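Local coordinates for Exo-alpha-sialidase (Clostridium perfringens, PDB 2VO8), which is a family 33 glycoside hydrolase whose cohesin module, the part modelled here, probably binds a dockerin partner with high affinity in assembling toxin complexes, at residues I29-E33 with E45-E49; N51-F55 with L109-G113. All coordinates share one frame. Residues are numbered along the deposited sequence.

Both contacts belong to one cohesin beta sandwich, their centres about 15 Å apart. The centre of interaction 1 is about 3 Å from the centre of the chain; strands 26-33 and 41-49 meet face to face through buried, mostly apolar residues and one weak tyrosine hydrogen bond. The centre of interaction 2 is about 14 Å from that of the chain, near the sandwich end, where buried Ala54, Phe55 and Leu112 sit beside partly exposed Asn51 and Glu110; this more open place holds a hydrogen bond between the Asn51 amide and the Glu110 carboxylate and a bridging water. Sheet neighbours 41-49 and 107-121 join them: Glu49 N lies 2.8 Å from Gly113 O, probably hydrogen-bonded.

Interaction 1: residues I29-E33 with E45-E49; sequences ILGIE and EYLFE
Two extended strands, 29-33 and 45-49, face each other across the interior of the sandwich without sharing backbone hydrogen bonds. Their short axes come within 9.3 Å and their N-to-C directions differ by 136°; Leu30 and Tyr46 are the pair closest in register, CA to CA 8.6 Å. Along 45-49 the side chains alternate, so that Tyr46 and Phe48 point inward while Glu45, Leu47 and Glu49 take the other face. Tyr46, with chi1 m (-52°) and chi2 -79°, reaches across to the opposite strand. Leu30, rotamer mt, covers one face of its ring: Leu30 CD1 is 3.8 Å from Tyr46 CD2 and 4.3 Å from the ring centroid, an off-centre CH-pi contact. At the ring's edge Tyr46 OH donates a weak hydrogen bond to Gly31 O at 2.8 Å, and Ile32 CG2 packs 3.8 Å from the same Tyr46 OH. Phe48, chi1 t (174°), also packs on Leu30, whose methyls approach about equally: Phe48 CD1 is 4.2 Å from Leu30 CD2 and 4.3 Å from Leu30 CD1. Ile14, Val97, Val99 and Leu114 help enclose this cluster, part of the hydrophobic core of the cohesin sandwich. At this point the two layers meet mainly through apolar packing around Leu30, while the tyrosine hydroxyl, brought into a buried setting, finds a backbone carbonyl as its polar partner.

Interaction 2: residues N51-F55 with L109-G113; sequences NAEAF and LEVLG
A side-chain hydrogen bond ties a tight turn to a beta strand here: Asn51 ND2 donates to Glu110 OE1 at 2.9 Å with a nearly straight 167° angle. The other end of the same amide works within the turn, Asn51 OD1 accepting from Glu53 N at 2.9 Å to form an Asx turn. Asn51 has chi1 t; residues 52-54 follow with helical phi/psi, and Asn51 O accepts from Ala54 N at 3.0 Å and Phe55 N at 3.2 Å before Phe55 turns extended. Opposite, 109-113 is regular strand, with Asn51 and Glu110 nearest in register, CA to CA 7.2 Å. In this cohesin sandwich the turn connects strands 41-49 and 55-62 and lies against strand 107-121, the sheet neighbour of 41-49. Glu110, chi1 and chi2 both m, bends toward the turn; its OE2 is hydrogen-bonded to Ser107, and Ala54 CB sits 4.2 Å from Glu110 CD. Phe55, chi1 m, packs against the strand, its ring edge meeting Glu110 with Phe55 CE2 to Glu110 CB at 3.9 Å, while Phe55 CE2 packs 4.0 Å from Leu112 CD2. One water spans the backbones, accepting from Asn51 N at 2.9 Å and donating to Val111 O at 2.8 Å.

Interaction 1: residues I29-E33 with E45-E49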
loop_
_atom_site.group_PDB
_atom_site.type_symbol
_atom_site.label_atom_id
_atom_site.label_comp_id
_atom_site.label_asym_id
_atom_site.label_seq_id
_atom_site.Cartn_x
_atom_site.Cartn_y
_atom_site.Cartn_z
ATOM N N ILE A 29 5.407 0.477 -2.854
ATOM C CA ILE A 29 5.667 0.886 -1.479
ATOM C C ILE A 29 4.534 1.754 -0.940
ATOM O O ILE A 29 4.323 2.876 -1.403
ATOM C CB ILE A 29 6.993 1.660 -1.361
ATOM C CG1 ILE A 29 8.160 0.791 -1.835
ATOM C CG2 ILE A 29 7.215 2.124 0.070
ATOM C CD1 ILE A 29 9.479 1.528 -1.909
ATOM N N LEU A 30 3.809 1.225 0.039
ATOM C CA LEU A 30 2.636 1.890 0.570
ATOM C C LEU A 30 2.983 2.677 1.840
ATOM O O LEU A 30 3.700 2.186 2.710
ATOM C CB LEU A 30 1.530 0.927 0.864
ATOM C CG LEU A 30 1.250 -0.216 -0.110
ATOM C CD1 LEU A 30 -0.009 -0.931 0.354
ATOM C CD2 LEU A 30 1.080 0.423 -1.523
ATOM N N GLY A 31 2.504 3.912 1.932
ATOM C CA GLY A 31 2.822 4.712 3.125
ATOM C C GLY A 31 1.790 5.765 3.443
ATOM O O GLY A 31 0.644 5.689 3.001
ATOM N N ILE A 32 2.225 6.718 4.262
ATOM C CA ILE A 32 1.395 7.881 4.637
ATOM C C ILE A 32 2.235 9.142 4.460
ATOM O O ILE A 32 3.483 9.073 4.382
ATOM C CB ILE A 32 0.843 7.724 6.082
ATOM C CG1 ILE A 32 1.961 7.566 7.120
ATOM C CG2 ILE A 32 -0.177 6.550 6.196
ATOM C CD1 ILE A 32 1.426 7.642 8.570
ATOM N N GLU A 33 1.577 10.304 4.364
ATOM C CA GLU A 33 2.284 11.577 4.178
ATOM C C GLU A 33 1.368 12.714 4.641
ATOM O O GLU A 33 0.156 12.598 4.601
ATOM C CB GLU A 33 2.720 11.764 2.717
ATOM C CG GLU A 33 3.463 13.079 2.381
ATOM C CD GLU A 33 2.517 14.259 2.151
ATOM O OE1 GLU A 33 1.369 14.043 1.737
ATOM O OE2 GLU A 33 2.924 15.411 2.412
ATOM N N GLU A 45 -4.671 0.867 7.550
ATOM C CA GLU A 45 -5.345 -0.171 6.778
ATOM C C GLU A 45 -5.561 0.269 5.334
ATOM O O GLU A 45 -6.156 1.317 5.076
ATOM C CB GLU A 45 -6.684 -0.534 7.423
ATOM C CG GLU A 45 -7.617 -1.321 6.516
ATOM C CD GLU A 45 -8.889 -1.748 7.220
ATOM O OE1 GLU A 45 -9.016 -1.486 8.434
ATOM O OE2 GLU A 45 -9.763 -2.348 6.558
ATOM N N TYR A 46 -5.074 -0.535 4.396
ATOM C CA TYR A 46 -5.347 -0.316 2.981
ATOM C C TYR A 46 -6.286 -1.383 2.429
ATOM O O TYR A 46 -6.402 -2.472 2.991
ATOM C CB TYR A 46 -4.043 -0.298 2.180
ATOM C CG TYR A 46 -3.001 0.650 2.728
ATOM C CD1 TYR A 46 -3.077 2.015 2.481
ATOM C CD2 TYR A 46 -1.941 0.182 3.492
ATOM C CE1 TYR A 46 -2.127 2.886 2.981
ATOM C CE2 TYR A 46 -0.985 1.044 3.995
ATOM C CZ TYR A 46 -1.083 2.395 3.736
ATOM O OH TYR A 46 -0.135 3.258 4.236
ATOM N N LEU A 47 -6.955 -1.062 1.326
ATOM C CA LEU A 47 -7.426 -2.066 0.407
ATOM C C LEU A 47 -6.656 -1.752 -0.868
ATOM O O LEU A 47 -6.814 -0.685 -1.477
ATOM C CB LEU A 47 -8.947 -2.152 0.247
ATOM C CG LEU A 47 -9.294 -3.396 -0.617
ATOM C CD1 LEU A 47 -9.252 -4.718 0.133
ATOM C CD2 LEU A 47 -10.605 -3.218 -1.398
ATOM N N PHE A 48 -5.750 -2.682 -1.185
ATOM C CA PHE A 48 -4.795 -2.550 -2.285
ATOM C C PHE A 48 -5.386 -3.257 -3.497
ATOM O O PHE A 48 -5.777 -4.400 -3.395
ATOM C CB PHE A 48 -3.462 -3.196 -1.943
ATOM C CG PHE A 48 -2.479 -3.208 -3.101
ATOM C CD1 PHE A 48 -1.723 -2.092 -3.420
ATOM C CD2 PHE A 48 -2.328 -4.345 -3.885
ATOM C CE1 PHE A 48 -0.830 -2.103 -4.470
ATOM C CE2 PHE A 48 -1.432 -4.363 -4.900
ATOM C CZ PHE A 48 -0.678 -3.277 -5.207
ATOM N N GLU A 49 -5.463 -2.571 -4.628
ATOM C CA GLU A 49 -6.120 -3.150 -5.820
ATOM C C GLU A 49 -5.156 -3.184 -6.978
ATOM O O GLU A 49 -4.306 -2.301 -7.160
ATOM C CB GLU A 49 -7.411 -2.392 -6.143
ATOM C CG GLU A 49 -8.454 -2.586 -5.045
ATOM C CD GLU A 49 -9.858 -2.378 -5.523
ATOM O OE1 GLU A 49 -10.166 -2.764 -6.683
ATOM O OE2 GLU A 49 -10.680 -1.870 -4.725
#

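Interaction 2: residues N51-F55 with L109-G113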
loop_
_atom_site.group_PDB
_atom_site.type_symbol
_atom_site.label_atom_id
_atom_site.label_comp_id
_atom_site.label_asym_id
_atom_site.label_seq_id
_atom_site.Cartn_x
_atom_site.Cartn_y
_atom_site.Cartn_z
ATOM N N ASN A 51 -4.626 -5.520 -11.054
ATOM C CA ASN A 51 -5.238 -6.340 -12.082
ATOM C C ASN A 51 -4.638 -7.735 -11.967
ATOM O O ASN A 51 -3.487 -7.940 -12.349
ATOM C CB ASN A 51 -5.030 -5.713 -13.457
ATOM C CG ASN A 51 -5.494 -6.602 -14.601
ATOM O OD1 ASN A 51 -6.062 -7.706 -14.385
ATOM N ND2 ASN A 51 -5.296 -6.108 -15.823
ATOM N N ALA A 52 -5.438 -8.645 -11.417
ATOM C CA ALA A 52 -5.015 -10.021 -11.110
ATOM C C ALA A 52 -4.697 -10.801 -12.404
ATOM O O ALA A 52 -4.001 -11.834 -12.365
ATOM C CB ALA A 52 -6.090 -10.741 -10.283
ATOM N N GLU A 53 -5.146 -10.306 -13.555
ATOM C CA GLU A 53 -4.756 -10.948 -14.846
ATOM C C GLU A 53 -3.323 -10.589 -15.258
ATOM O O GLU A 53 -2.621 -11.379 -15.923
ATOM C CB GLU A 53 -5.713 -10.552 -15.985
ATOM C CG GLU A 53 -7.143 -10.949 -15.752
ATOM C CD GLU A 53 -8.021 -10.702 -16.970
ATOM O OE1 GLU A 53 -7.711 -9.802 -17.763
ATOM O OE2 GLU A 53 -9.024 -11.435 -17.112
ATOM N N ALA A 54 -2.872 -9.407 -14.853
ATOM C CA ALA A 54 -1.599 -8.886 -15.301
ATOM C C ALA A 54 -0.417 -9.133 -14.361
ATOM O O ALA A 54 0.719 -9.077 -14.820
ATOM C CB ALA A 54 -1.710 -7.431 -15.612
ATOM N N PHE A 55 -0.692 -9.340 -13.074
ATOM C CA PHE A 55 0.288 -9.517 -12.002
ATOM C C PHE A 55 0.041 -10.749 -11.161
ATOM O O PHE A 55 -1.061 -11.108 -10.928
ATOM C CB PHE A 55 0.348 -8.326 -11.044
ATOM C CG PHE A 55 0.505 -7.009 -11.708
ATOM C CD1 PHE A 55 1.722 -6.511 -11.953
ATOM C CD2 PHE A 55 -0.595 -6.263 -12.070
ATOM C CE1 PHE A 55 1.867 -5.326 -12.530
ATOM C CE2 PHE A 55 -0.455 -5.093 -12.640
ATOM C CZ PHE A 55 0.779 -4.624 -12.898
ATOM N N LEU A 109 -0.750 0.211 -19.794
ATOM C CA LEU A 109 -1.158 0.944 -18.598
ATOM C C LEU A 109 -1.887 -0.002 -17.709
ATOM O O LEU A 109 -2.921 -0.586 -18.094
ATOM C CB LEU A 109 -2.005 2.199 -18.944
ATOM C CG LEU A 109 -2.466 3.149 -17.815
ATOM C CD1 LEU A 109 -2.942 4.485 -18.429
ATOM C CD2 LEU A 109 -3.585 2.533 -16.979
ATOM N N GLU A 110 -1.332 -0.165 -16.495
ATOM C CA GLU A 110 -2.083 -0.767 -15.408
ATOM C C GLU A 110 -2.050 0.122 -14.145
ATOM O O GLU A 110 -1.086 0.804 -13.914
ATOM C CB GLU A 110 -1.507 -2.123 -15.016
ATOM C CG GLU A 110 -1.453 -3.124 -16.207
ATOM C CD GLU A 110 -2.852 -3.566 -16.635
ATOM O OE1 GLU A 110 -3.775 -3.620 -15.788
ATOM O OE2 GLU A 110 -3.031 -3.877 -17.826
ATOM N N VAL A 111 -3.101 0.048 -13.366
ATOM C CA VAL A 111 -3.239 0.894 -12.162
ATOM C C VAL A 111 -3.130 0.051 -10.896
ATOM O O VAL A 111 -3.900 -0.897 -10.706
ATOM C CB VAL A 111 -4.547 1.678 -12.188
ATOM C CG1 VAL A 111 -4.717 2.530 -10.911
ATOM C CG2 VAL A 111 -4.627 2.531 -13.512
ATOM N N LEU A 112 -2.172 0.438 -10.039
ATOM C CA LEU A 112 -2.052 -0.043 -8.676
ATOM C C LEU A 112 -2.676 1.030 -7.752
ATOM O O LEU A 112 -2.196 2.158 -7.743
ATOM C CB LEU A 112 -0.605 -0.284 -8.352
ATOM C CG LEU A 112 0.131 -1.161 -9.403
ATOM C CD1 LEU A 112 1.581 -1.227 -9.112
ATOM C CD2 LEU A 112 -0.608 -2.551 -9.498
ATOM N N GLY A 113 -3.775 0.664 -7.109
ATOM C CA GLY A 113 -4.638 1.581 -6.354
ATOM C C GLY A 113 -4.809 1.269 -4.879
ATOM O O GLY A 113 -4.738 0.133 -4.448
HETATM O O HOH W 1 -3.365 -3.169 -12.180
#